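Local coordinates for putative cell surface protein (Streptococcus pyogenes, PDB 4OFQ) that probably serves as a cell-surface adhesin of the antigen I/II family, this part being its calcium-binding, beta-sandwich C-terminal region, at residues I28-Y41 with G181-V193. Sequence-based numbering, arbitrary orientation.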
# COMPACT_ATOMS: atom_id res chain seq x y z
N ILE A 28 3.45 7.63 8.36
CA ILE A 28 2.30 6.74 8.33
C ILE A 28 2.64 5.37 8.89
O ILE A 28 2.01 4.38 8.55
CB ILE A 28 1.69 6.63 6.91
CG1 ILE A 28 2.77 6.32 5.88
CG2 ILE A 28 0.99 7.95 6.54
CD1 ILE A 28 2.18 6.02 4.48
N ASP A 29 3.63 5.33 9.77
CA ASP A 29 3.95 4.14 10.54
C ASP A 29 2.67 3.71 11.25
O ASP A 29 1.99 4.53 11.88
CB ASP A 29 5.04 4.45 11.56
CG ASP A 29 5.71 3.20 12.13
OD1 ASP A 29 5.27 2.07 11.83
OD2 ASP A 29 6.68 3.37 12.90
N GLY A 30 2.32 2.43 11.13
CA GLY A 30 1.16 1.89 11.81
C GLY A 30 -0.14 2.01 11.03
O GLY A 30 -1.19 1.57 11.51
N LYS A 31 -0.09 2.60 9.83
CA LYS A 31 -1.32 2.86 9.05
C LYS A 31 -1.53 1.83 7.95
O LYS A 31 -0.59 1.17 7.51
CB LYS A 31 -1.28 4.25 8.42
CG LYS A 31 -0.92 5.35 9.37
CD LYS A 31 -1.93 5.46 10.48
CE LYS A 31 -1.58 6.60 11.42
NZ LYS A 31 -1.66 7.94 10.78
N SER A 32 -2.77 1.71 7.48
CA SER A 32 -3.06 0.77 6.41
C SER A 32 -2.72 1.35 5.02
O SER A 32 -2.74 2.58 4.81
CB SER A 32 -4.51 0.29 6.46
OG SER A 32 -5.41 1.37 6.34
N VAL A 33 -2.39 0.45 4.10
CA VAL A 33 -2.03 0.82 2.73
C VAL A 33 -2.79 -0.10 1.79
O VAL A 33 -3.50 -1.00 2.24
CB VAL A 33 -0.51 0.69 2.49
CG1 VAL A 33 0.25 1.61 3.43
CG2 VAL A 33 -0.06 -0.79 2.67
N LEU A 34 -2.62 0.11 0.48
CA LEU A 34 -3.34 -0.64 -0.55
C LEU A 34 -2.36 -1.54 -1.32
O LEU A 34 -1.15 -1.31 -1.28
CB LEU A 34 -4.05 0.35 -1.49
CG LEU A 34 -5.08 1.23 -0.79
CD1 LEU A 34 -5.64 2.30 -1.72
CD2 LEU A 34 -6.21 0.35 -0.26
N PRO A 35 -2.88 -2.58 -2.01
CA PRO A 35 -2.02 -3.53 -2.73
C PRO A 35 -1.02 -2.86 -3.70
O PRO A 35 0.13 -3.29 -3.84
CB PRO A 35 -3.02 -4.37 -3.50
CG PRO A 35 -4.24 -4.39 -2.62
CD PRO A 35 -4.29 -3.03 -1.99
N ASN A 36 -1.49 -1.82 -4.39
CA ASN A 36 -0.64 -1.14 -5.36
C ASN A 36 0.14 0.05 -4.79
O ASN A 36 0.72 0.83 -5.54
CB ASN A 36 -1.46 -0.72 -6.60
CG ASN A 36 -2.47 0.40 -6.30
OD1 ASN A 36 -2.49 0.98 -5.21
ND2 ASN A 36 -3.32 0.71 -7.29
N SER A 37 0.12 0.22 -3.46
CA SER A 37 0.82 1.34 -2.81
C SER A 37 2.33 1.28 -3.00
O SER A 37 2.91 0.20 -3.08
CB SER A 37 0.53 1.38 -1.30
OG SER A 37 -0.85 1.65 -1.04
N THR A 38 2.95 2.45 -3.09
CA THR A 38 4.41 2.53 -3.06
C THR A 38 4.75 2.87 -1.63
O THR A 38 4.19 3.82 -1.09
CB THR A 38 4.92 3.66 -3.97
OG1 THR A 38 4.53 3.40 -5.32
CG2 THR A 38 6.45 3.77 -3.89
N LEU A 39 5.62 2.08 -1.01
CA LEU A 39 6.06 2.37 0.35
C LEU A 39 7.38 3.13 0.32
O LEU A 39 8.40 2.60 -0.11
CB LEU A 39 6.24 1.07 1.14
CG LEU A 39 5.03 0.14 1.04
CD1 LEU A 39 5.25 -1.09 1.90
CD2 LEU A 39 3.79 0.89 1.49
N THR A 40 7.35 4.37 0.82
CA THR A 40 8.57 5.18 0.85
C THR A 40 9.07 5.36 2.26
O THR A 40 8.39 5.96 3.10
CB THR A 40 8.34 6.54 0.18
OG1 THR A 40 8.06 6.34 -1.21
CG2 THR A 40 9.61 7.42 0.31
N TYR A 41 10.25 4.80 2.53
CA TYR A 41 10.86 4.85 3.83
C TYR A 41 12.00 5.85 3.85
O TYR A 41 12.70 6.05 2.84
CB TYR A 41 11.43 3.48 4.19
CG TYR A 41 10.43 2.36 4.28
CD1 TYR A 41 9.65 2.18 5.43
CD2 TYR A 41 10.29 1.44 3.25
CE1 TYR A 41 8.74 1.13 5.52
CE2 TYR A 41 9.40 0.39 3.33
CZ TYR A 41 8.63 0.24 4.47
OH TYR A 41 7.73 -0.79 4.54
N GLY A 181 17.33 -1.11 14.71
CA GLY A 181 16.40 -0.03 14.46
C GLY A 181 14.99 -0.44 14.87
O GLY A 181 14.75 -1.59 15.23
N ASN A 182 14.06 0.51 14.83
CA ASN A 182 12.65 0.24 15.10
C ASN A 182 11.98 -0.55 13.98
O ASN A 182 12.38 -0.45 12.81
CB ASN A 182 11.90 1.55 15.29
CG ASN A 182 12.04 2.46 14.08
OD1 ASN A 182 13.15 2.79 13.67
ND2 ASN A 182 10.91 2.80 13.47
N ILE A 183 10.94 -1.31 14.31
CA ILE A 183 10.21 -2.03 13.26
C ILE A 183 9.04 -1.20 12.75
O ILE A 183 8.08 -0.95 13.48
CB ILE A 183 9.71 -3.40 13.77
CG1 ILE A 183 10.90 -4.25 14.21
CG2 ILE A 183 8.94 -4.14 12.68
CD1 ILE A 183 10.50 -5.50 14.98
N VAL A 184 9.12 -0.77 11.49
CA VAL A 184 8.03 -0.04 10.88
C VAL A 184 6.98 -1.05 10.41
O VAL A 184 7.30 -2.00 9.69
CB VAL A 184 8.52 0.79 9.69
CG1 VAL A 184 7.37 1.59 9.07
CG2 VAL A 184 9.65 1.73 10.14
N VAL A 185 5.74 -0.86 10.83
CA VAL A 185 4.68 -1.80 10.50
C VAL A 185 3.55 -1.12 9.75
O VAL A 185 3.07 -0.06 10.16
CB VAL A 185 4.08 -2.42 11.78
CG1 VAL A 185 2.91 -3.36 11.44
CG2 VAL A 185 5.17 -3.13 12.60
N ASN A 186 3.09 -1.75 8.67
CA ASN A 186 1.88 -1.29 8.00
C ASN A 186 0.98 -2.45 7.69
O ASN A 186 1.46 -3.55 7.41
CB ASN A 186 2.24 -0.55 6.72
CG ASN A 186 2.99 0.71 7.00
OD1 ASN A 186 4.23 0.72 7.04
ND2 ASN A 186 2.25 1.78 7.24
N HIS A 187 -0.33 -2.22 7.75
CA HIS A 187 -1.29 -3.27 7.49
C HIS A 187 -1.76 -3.16 6.05
O HIS A 187 -2.06 -2.07 5.57
CB HIS A 187 -2.47 -3.16 8.46
CG HIS A 187 -3.45 -4.29 8.37
ND1 HIS A 187 -4.76 -4.10 7.98
CD2 HIS A 187 -3.31 -5.61 8.61
CE1 HIS A 187 -5.39 -5.26 7.99
NE2 HIS A 187 -4.54 -6.20 8.37
N LEU A 188 -1.77 -4.29 5.35
CA LEU A 188 -2.35 -4.31 4.02
C LEU A 188 -3.83 -4.63 4.13
O LEU A 188 -4.20 -5.72 4.56
CB LEU A 188 -1.65 -5.33 3.11
CG LEU A 188 -2.34 -5.52 1.76
CD1 LEU A 188 -2.48 -4.20 1.01
CD2 LEU A 188 -1.59 -6.54 0.91
N SER A 189 -4.68 -3.68 3.76
CA SER A 189 -6.11 -3.91 3.73
C SER A 189 -6.44 -5.01 2.73
O SER A 189 -5.89 -5.02 1.62
CB SER A 189 -6.85 -2.63 3.36
OG SER A 189 -6.87 -1.73 4.45
N GLU A 190 -7.29 -5.94 3.12
CA GLU A 190 -7.77 -6.93 2.17
C GLU A 190 -8.99 -6.35 1.50
O GLU A 190 -9.99 -6.06 2.15
CB GLU A 190 -8.11 -8.25 2.85
CG GLU A 190 -8.56 -9.32 1.86
CD GLU A 190 -8.86 -10.64 2.52
OE1 GLU A 190 -8.44 -10.83 3.68
OE2 GLU A 190 -9.52 -11.49 1.88
N LEU A 191 -8.89 -6.18 0.18
CA LEU A 191 -9.95 -5.58 -0.62
C LEU A 191 -10.91 -6.66 -1.10
O LEU A 191 -10.49 -7.62 -1.73
CB LEU A 191 -9.35 -4.89 -1.84
CG LEU A 191 -8.19 -3.94 -1.55
CD1 LEU A 191 -7.65 -3.34 -2.85
CD2 LEU A 191 -8.65 -2.85 -0.60
N THR A 192 -12.20 -6.50 -0.79
CA THR A 192 -13.23 -7.39 -1.33
C THR A 192 -14.47 -6.55 -1.67
O THR A 192 -14.75 -5.55 -1.01
CB THR A 192 -13.61 -8.55 -0.36
OG1 THR A 192 -14.33 -8.04 0.76
CG2 THR A 192 -12.39 -9.31 0.14
N VAL A 193 -15.19 -6.95 -2.71
CA VAL A 193 -16.50 -6.35 -2.99
C VAL A 193 -17.48 -7.46 -3.32
O VAL A 193 -17.07 -8.57 -3.66
CB VAL A 193 -16.45 -5.32 -4.15
CG1 VAL A 193 -15.67 -4.06 -3.72
CG2 VAL A 193 -15.85 -5.94 -5.39
O HOH W 1 8.13 1.88 14.31
O HOH W 2 -6.42 0.73 3.87
O HOH W 3 6.35 -1.03 6.70
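Asn-186 points its amide into the type II turn from Ile-28 to Lys-31 and shows how one carboxamide can join a turn to a strand edge. Its ND2 spends both hydrogens on carbonyls near the amide plane, Ile-28 O at 2.9 Å and, more nearly straight (162°), Lys-31 O at 2.9 Å. Ile-28 O also accepts the turn's own bond from Lys-31 N, which arrives at the opposite face of the carbonyl plane. At the other end of the amide, a water bridges Asn-186 OD1 and Tyr-41 OH, while Val-184 CG1 meets the edge of the Tyr-41 ring at CE1, 3.8 Å away.

With CG anti to the backbone N (chi1 -164°), Asp-29 brings OD1 to Val-185 N at 3.1 Å; Gly-30 N returns a bond to Val-185 O. Beyond the turn, Val-33 pairs with Leu-188 in a short parallel bridge at the edge of the mixed sheet, with Val-33 N 2.9 Å from His-187 O. The Leu-188 side chain lies across Pro-35 at about a right angle, CD1 toward the ring, which Leu-191, in one of its two conformers, also approaches, beside Asn-335 of strand 335-338. Side-chain amide and carboxylate thus extend main-chain pairing past a very short strand, probably holding the turn's shape.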